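Local coordinates for protein glutathione S-transferase (Burkholderia glumae, PDB 4ISD) that binds glutathione and, as a glutathione S-transferase homolog, probably catalyses its transfer to electrophilic substrates, at residues F173-N178 and Y194-W199. Residues are numbered along the deposited sequence; the frame is centred on the assembly and turned at random.
Sequences FALMLN and YVERQW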
ATOM      1  N   PHE A 173       4.911  -2.667 -11.908  1.00 31.43           N
ATOM      2  CA  PHE A 173       5.347  -1.537 -12.718  1.00 31.99           C
ATOM      3  C   PHE A 173       5.031  -1.788 -14.193  1.00 40.25           C
ATOM      4  O   PHE A 173       4.472  -0.919 -14.876  1.00 40.28           O
ATOM      5  CB  PHE A 173       6.849  -1.306 -12.551  1.00 26.63           C
ATOM      6  CG  PHE A 173       7.291   0.069 -12.936  1.00 27.12           C
ATOM      7  CD1 PHE A 173       6.401   1.132 -12.894  1.00 31.21           C
ATOM      8  CD2 PHE A 173       8.596   0.305 -13.333  1.00 27.33           C
ATOM      9  CE1 PHE A 173       6.797   2.405 -13.233  1.00 30.64           C
ATOM     10  CE2 PHE A 173       9.002   1.575 -13.688  1.00 31.76           C
ATOM     11  CZ  PHE A 173       8.099   2.630 -13.637  1.00 31.89           C
ATOM     12  N   ALA A 174       5.381  -2.985 -14.665  1.00 37.61           N
ATOM     13  CA  ALA A 174       5.215  -3.334 -16.068  1.00 37.43           C
ATOM     14  C   ALA A 174       3.752  -3.276 -16.464  1.00 42.27           C
ATOM     15  O   ALA A 174       3.413  -2.709 -17.513  1.00 44.05           O
ATOM     16  CB  ALA A 174       5.790  -4.698 -16.353  1.00 41.57           C
ATOM     17  N   LEU A 175       2.884  -3.840 -15.624  1.00 42.59           N
ATOM     18  CA  LEU A 175       1.438  -3.712 -15.850  1.00 42.78           C
ATOM     19  C   LEU A 175       1.016  -2.255 -15.961  1.00 37.47           C
ATOM     20  O   LEU A 175       0.332  -1.882 -16.914  1.00 42.53           O
ATOM     21  CB  LEU A 175       0.625  -4.416 -14.763  1.00 42.00           C
ATOM     22  CG  LEU A 175       1.005  -5.893 -14.671  1.00 50.60           C
ATOM     23  CD1 LEU A 175       0.085  -6.684 -13.743  1.00 56.87           C
ATOM     24  CD2 LEU A 175       1.040  -6.493 -16.061  1.00 48.03           C
ATOM     25  N   MET A 176       1.449  -1.431 -15.005  1.00 30.87           N
ATOM     26  CA  MET A 176       1.054  -0.015 -14.984  1.00 30.44           C
ATOM     27  C   MET A 176       1.583   0.717 -16.201  1.00 39.02           C
ATOM     28  O   MET A 176       0.864   1.523 -16.792  1.00 39.15           O
ATOM     29  CB  MET A 176       1.532   0.673 -13.702  1.00 27.61           C
ATOM     30  CG  MET A 176       1.123   2.146 -13.554  1.00 38.23           C
ATOM     31  SD  MET A 176      -0.651   2.507 -13.317  1.00 55.45           S
ATOM     32  CE  MET A 176      -1.200   1.089 -12.376  1.00 82.37           C
ATOM     33  N   LEU A 177       2.824   0.416 -16.602  1.00 38.24           N
ATOM     34  CA  LEU A 177       3.421   1.088 -17.761  1.00 45.58           C
ATOM     35  C   LEU A 177       2.636   0.896 -19.058  1.00 49.86           C
ATOM     36  O   LEU A 177       2.855   1.620 -20.019  1.00 47.72           O
ATOM     37  CB  LEU A 177       4.890   0.694 -17.960  1.00 43.13           C
ATOM     38  CG  LEU A 177       5.850   1.202 -16.879  1.00 40.32           C
ATOM     39  CD1 LEU A 177       7.222   0.561 -17.039  1.00 29.58           C
ATOM     40  CD2 LEU A 177       5.941   2.731 -16.883  1.00 34.91           C
ATOM     41  N   ASN A 178       1.706  -0.055 -19.084  1.00 55.77           N
ATOM     42  CA  ASN A 178       0.904  -0.264 -20.286  1.00 63.92           C
ATOM     43  C   ASN A 178      -0.108   0.856 -20.527  1.00 69.40           C
ATOM     44  O   ASN A 178      -0.784   0.881 -21.556  1.00 72.85           O
ATOM     45  CB  ASN A 178       0.232  -1.644 -20.278  1.00 70.55           C
ATOM     46  CG  ASN A 178       1.174  -2.756 -20.748  1.00 78.20           C
ATOM     47  OD1 ASN A 178       1.739  -3.510 -19.939  1.00 71.95           O
ATOM     48  ND2 ASN A 178       1.356  -2.852 -22.065  1.00 83.51           N
ATOM     49  N   TYR A 194      11.657  -3.344 -21.252  1.00 36.74           N
ATOM     50  CA  TYR A 194      11.336  -3.684 -19.877  1.00 35.58           C
ATOM     51  C   TYR A 194       9.954  -4.340 -19.769  1.00 35.74           C
ATOM     52  O   TYR A 194       9.820  -5.454 -19.236  1.00 36.73           O
ATOM     53  CB  TYR A 194      11.402  -2.424 -19.019  1.00 35.79           C
ATOM     54  CG  TYR A 194      10.940  -2.615 -17.602  1.00 40.56           C
ATOM     55  CD1 TYR A 194      11.820  -3.043 -16.618  1.00 42.05           C
ATOM     56  CD2 TYR A 194       9.628  -2.340 -17.237  1.00 38.61           C
ATOM     57  CE1 TYR A 194      11.404  -3.213 -15.315  1.00 40.80           C
ATOM     58  CE2 TYR A 194       9.198  -2.501 -15.934  1.00 41.89           C
ATOM     59  CZ  TYR A 194      10.091  -2.940 -14.977  1.00 44.96           C
ATOM     60  OH  TYR A 194       9.672  -3.104 -13.677  1.00 47.68           O
ATOM     61  N   VAL A 195       8.933  -3.666 -20.288  1.00 30.46           N
ATOM     62  CA  VAL A 195       7.587  -4.220 -20.260  1.00 33.63           C
ATOM     63  C   VAL A 195       7.553  -5.608 -20.917  1.00 42.21           C
ATOM     64  O   VAL A 195       6.929  -6.544 -20.406  1.00 44.80           O
ATOM     65  CB  VAL A 195       6.608  -3.292 -20.978  1.00 30.99           C
ATOM     66  CG1 VAL A 195       5.228  -3.929 -21.045  1.00 29.34           C
ATOM     67  CG2 VAL A 195       6.564  -1.928 -20.286  1.00 24.83           C
ATOM     68  N   GLU A 196       8.249  -5.743 -22.042  1.00 50.87           N
ATOM     69  CA  GLU A 196       8.251  -6.991 -22.798  1.00 46.19           C
ATOM     70  C   GLU A 196       8.932  -8.089 -21.984  1.00 37.73           C
ATOM     71  O   GLU A 196       8.397  -9.197 -21.838  1.00 35.99           O
ATOM     72  CB  GLU A 196       8.958  -6.797 -24.138  1.00 53.58           C
ATOM     73  CG  GLU A 196       8.775  -7.967 -25.115  1.00 66.09           C
ATOM     74  CD  GLU A 196       9.548  -7.797 -26.410  1.00 81.52           C
ATOM     75  OE1 GLU A 196       9.981  -6.665 -26.719  1.00 85.58           O
ATOM     76  OE2 GLU A 196       9.718  -8.804 -27.128  1.00 90.12           O
ATOM     77  N   ARG A 197      10.109  -7.759 -21.465  1.00 34.52           N
ATOM     78  CA  ARG A 197      10.903  -8.594 -20.566  1.00 36.64           C
ATOM     79  C   ARG A 197      10.023  -9.153 -19.438  1.00 45.41           C
ATOM     80  O   ARG A 197       9.955 -10.376 -19.219  1.00 42.93           O
ATOM     81  CB  ARG A 197      11.945  -7.666 -19.947  1.00 31.34           C
ATOM     82  CG  ARG A 197      13.307  -8.217 -19.675  1.00 27.20           C
ATOM     83  CD  ARG A 197      14.140  -7.105 -18.991  1.00 29.92           C
ATOM     84  NE  ARG A 197      14.299  -5.921 -19.838  1.00 37.55           N
ATOM     85  CZ  ARG A 197      14.714  -4.727 -19.411  1.00 45.99           C
ATOM     86  NH1 ARG A 197      14.990  -4.530 -18.128  1.00 39.62           N
ATOM     87  NH2 ARG A 197      14.836  -3.715 -20.273  1.00 52.53           N
ATOM     88  N   GLN A 198       9.361  -8.235 -18.729  1.00 45.82           N
ATOM     89  CA  GLN A 198       8.537  -8.563 -17.567  1.00 34.71           C
ATOM     90  C   GLN A 198       7.294  -9.404 -17.885  1.00 34.65           C
ATOM     91  O   GLN A 198       6.918 -10.259 -17.089  1.00 41.39           O
ATOM     92  CB  GLN A 198       8.140  -7.287 -16.812  1.00 28.90           C
ATOM     93  CG  GLN A 198       9.311  -6.516 -16.191  1.00 26.57           C
ATOM     94  CD  GLN A 198      10.181  -7.385 -15.296  1.00 31.34           C
ATOM     95  OE1 GLN A 198       9.687  -8.308 -14.657  1.00 34.43           O
ATOM     96  NE2 GLN A 198      11.489  -7.104 -15.263  1.00 35.06           N
ATOM     97  N   TRP A 199       6.651  -9.154 -19.025  1.00 39.25           N
ATOM     98  CA  TRP A 199       5.531  -9.999 -19.481  1.00 40.95           C
ATOM     99  C   TRP A 199       5.945 -11.416 -19.908  1.00 41.39           C
ATOM    100  O   TRP A 199       5.093 -12.295 -20.048  1.00 51.27           O
ATOM    101  CB  TRP A 199       4.774  -9.332 -20.637  1.00 36.02           C
ATOM    102  CG  TRP A 199       3.696  -8.425 -20.176  1.00 50.75           C
ATOM    103  CD1 TRP A 199       3.785  -7.078 -19.959  1.00 52.73           C
ATOM    104  CD2 TRP A 199       2.349  -8.800 -19.844  1.00 57.15           C
ATOM    105  NE1 TRP A 199       2.569  -6.592 -19.519  1.00 54.80           N
ATOM    106  CE2 TRP A 199       1.676  -7.630 -19.443  1.00 54.88           C
ATOM    107  CE3 TRP A 199       1.651 -10.013 -19.853  1.00 57.91           C
ATOM    108  CZ2 TRP A 199       0.338  -7.639 -19.063  1.00 54.89           C
ATOM    109  CZ3 TRP A 199       0.337 -10.020 -19.474  1.00 55.44           C
ATOM    110  CH2 TRP A 199      -0.311  -8.841 -19.077  1.00 58.12           C
TER
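Helices 168-177 and 189-199 pack in the all-helical C-terminal domain of the glutathione transferase fold; their axes here come within 9.1 Å with a signed crossing angle of -127°, and the backbones come closest at A174 and V195, CA atoms 4.9 Å apart. A174 is the small residue at the centre. Its CB meets Q198 CB at 3.5 Å, and the Y194 ring turns an edge, at CE2, to A174. The Y194 ring extends from its helix with CG anti to the backbone N (chi1 174°), which carries it to F173 and L177. It meets the F173 ring obliquely, with the planes 65° apart. The hydroxyl lies at the F173 ring edge, with Y194 OH 3.6 Å from F173 CD2. The hydroxyl of buried Y194 is hydrogen-bonded to D170, one turn earlier on the F173 helix. L177 CD1 reaches Y194 CD2 at 3.8 Å and also sits over the centre of the F173 ring. Q198 CG covers a face of the Y194 ring. Next to this cluster, V195 turns CG2 to L177 CB and CG1 to the N178 amide.

At the other side of A174, L175 CD2 rests against the benzo part of the W199 indole, near CZ2 and CE2. M22 of helix 19-31 touches both L175 and W199, so this edge adjoins the thioredoxin-like N-terminal domain. The L175 side chain is about 10 Å from bound glutathione. N178 is poorly ordered, and its amide plane stands steeply to the indole plane. The one hydrogen bond between the segments runs from W199 NE1 to N178 OD1, 3.2 Å long, with the acceptor somewhat out of the indole plane.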